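Local atomic coordinates of snrnp sm-like protein (PDB entry 1H64), a protein that forms a heptameric ring of Sm-fold subunits and probably binds RNA, as its relatives in the spliceosomal snRNP core do. Residues E46-D50 with G51-K55. Residues are numbered along the deposited sequence; the frame is centred on the assembly and turned at random.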
loop_
_atom_site.group_PDB
_atom_site.type_symbol
_atom_site.label_atom_id
_atom_site.label_comp_id
_atom_site.label_asym_id
_atom_site.label_seq_id
_atom_site.Cartn_x
_atom_site.Cartn_y
_atom_site.Cartn_z
ATOM N N GLU C 46 18.108 -12.513 15.871
ATOM C CA GLU C 46 19.046 -11.423 15.689
ATOM C C GLU C 46 18.681 -10.641 14.422
ATOM O O GLU C 46 18.309 -11.221 13.395
ATOM C CB GLU C 46 20.479 -11.959 15.600
ATOM C CG GLU C 46 20.722 -12.958 14.485
ATOM C CD GLU C 46 21.760 -14.011 14.862
ATOM O OE1 GLU C 46 21.472 -14.843 15.748
ATOM O OE2 GLU C 46 22.860 -14.006 14.276
ATOM N N MET C 47 18.746 -9.320 14.516
ATOM C CA MET C 47 18.476 -8.470 13.371
ATOM C C MET C 47 19.818 -8.241 12.690
ATOM O O MET C 47 20.803 -7.840 13.333
ATOM C CB MET C 47 17.870 -7.143 13.822
ATOM C CG MET C 47 17.736 -6.127 12.705
ATOM S SD MET C 47 17.226 -4.531 13.360
ATOM C CE MET C 47 15.585 -4.934 13.958
ATOM N N ILE C 48 19.870 -8.520 11.397
ATOM C CA ILE C 48 21.095 -8.351 10.635
ATOM C C ILE C 48 20.971 -7.175 9.673
ATOM O O ILE C 48 19.995 -7.077 8.928
ATOM C CB ILE C 48 21.423 -9.626 9.831
ATOM C CG1 ILE C 48 21.639 -10.802 10.794
ATOM C CG2 ILE C 48 22.641 -9.398 8.959
ATOM C CD1 ILE C 48 22.709 -10.559 11.834
ATOM N N GLN C 49 21.963 -6.289 9.702
ATOM C CA GLN C 49 21.988 -5.114 8.838
ATOM C C GLN C 49 23.333 -5.028 8.135
ATOM O O GLN C 49 24.370 -4.879 8.786
ATOM C CB GLN C 49 21.776 -3.844 9.656
ATOM C CG GLN C 49 21.817 -2.576 8.826
ATOM C CD GLN C 49 22.321 -1.378 9.612
ATOM O OE1 GLN C 49 22.310 -0.252 9.117
ATOM N NE2 GLN C 49 22.778 -1.619 10.838
ATOM N N ASP C 50 23.320 -5.117 6.810
ATOM C CA ASP C 50 24.551 -5.052 6.036
ATOM C C ASP C 50 25.567 -6.075 6.534
ATOM O O ASP C 50 26.760 -5.787 6.610
ATOM C CB ASP C 50 25.160 -3.645 6.108
ATOM C CG ASP C 50 24.339 -2.610 5.355
ATOM O OD1 ASP C 50 23.126 -2.488 5.630
ATOM O OD2 ASP C 50 24.909 -1.911 4.491
ATOM N N GLY C 51 25.087 -7.265 6.882
ATOM C CA GLY C 51 25.976 -8.319 7.345
ATOM C C GLY C 51 26.271 -8.429 8.834
ATOM O O GLY C 51 26.856 -9.420 9.262
ATOM N N GLU C 52 25.876 -7.447 9.641
ATOM C CA GLU C 52 26.176 -7.539 11.068
ATOM C C GLU C 52 24.982 -7.522 12.020
ATOM O O GLU C 52 23.919 -6.971 11.715
ATOM C CB GLU C 52 27.190 -6.449 11.453
ATOM C CG GLU C 52 26.695 -5.014 11.350
ATOM C CD GLU C 52 27.828 -4.037 11.084
ATOM O OE1 GLU C 52 28.913 -4.191 11.692
ATOM O OE2 GLU C 52 27.634 -3.115 10.268
ATOM N N VAL C 53 25.172 -8.146 13.178
ATOM C CA VAL C 53 24.136 -8.227 14.199
ATOM C C VAL C 53 23.969 -6.878 14.895
ATOM O O VAL C 53 24.917 -6.352 15.488
ATOM C CB VAL C 53 24.503 -9.297 15.251
ATOM C CG1 VAL C 53 23.466 -9.325 16.368
ATOM C CG2 VAL C 53 24.622 -10.654 14.579
ATOM N N VAL C 54 22.767 -6.315 14.841
ATOM C CA VAL C 54 22.549 -5.028 15.486
ATOM C C VAL C 54 21.528 -5.079 16.614
ATOM O O VAL C 54 21.360 -4.104 17.351
ATOM C CB VAL C 54 22.160 -3.940 14.450
ATOM C CG1 VAL C 54 23.285 -3.781 13.439
ATOM C CG2 VAL C 54 20.855 -4.307 13.749
ATOM N N LYS C 55 20.861 -6.224 16.755
ATOM C CA LYS C 55 19.873 -6.436 17.811
ATOM C C LYS C 55 19.657 -7.940 18.015
ATOM O O LYS C 55 19.897 -8.746 17.111
ATOM C CB LYS C 55 18.526 -5.785 17.453
ATOM C CG LYS C 55 18.522 -4.261 17.365
ATOM C CD LYS C 55 18.079 -3.590 18.668
ATOM C CE LYS C 55 16.583 -3.764 18.906
ATOM N NZ LYS C 55 16.026 -2.793 19.904
#
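Gln49 and Glu52 grip each other through both backbone bonds: Gln49 N gives to Glu52 O at 2.9 Å, and Glu52 N returns to Gln49 O at 3.1 Å. They close a type I' turn in which Asp50 and Gly51 both take positive phi, and join strands 45-49 and 52-57 in a tight hairpin. Farther down, Met47 faces two residues at once. Val54 N reaches Met47 O at 2.9 Å, almost straight (171°), while Met47 N donates to Lys55 O at 2.9 Å, from above the carbonyl plane. This is a classic beta bulge, and it puts Val54 and Lys55 both beside the Met47 side chain. Met47 turns CG away from its own backbone N (chi1 172°), which brings SD to 3.7 Å from Val54 CG2, while Met47 CB meets Lys55 CB. Gln49 NE2 lies 3.4 Å from Val54 CG1, the two side chains crossing nearly at right angles. On the other face, Ile48 CD1 presses tightly on Val53 CG2 (3.3 Å), and Ile48 CG2 sits by Gly51 C. Shortening Ile48 to an alanine would probably leave Val53 CG2 without its apolar partner and open a gap beside the turn. Backbone bonds thus shape this exposed hairpin and, through Glu46-Arg28 and Ile48-Glu26, join it to strand 25-34, while the buried Met47 packs between Phe25 and Phe27 of this sheet and Ile20 of a neighbouring subunit.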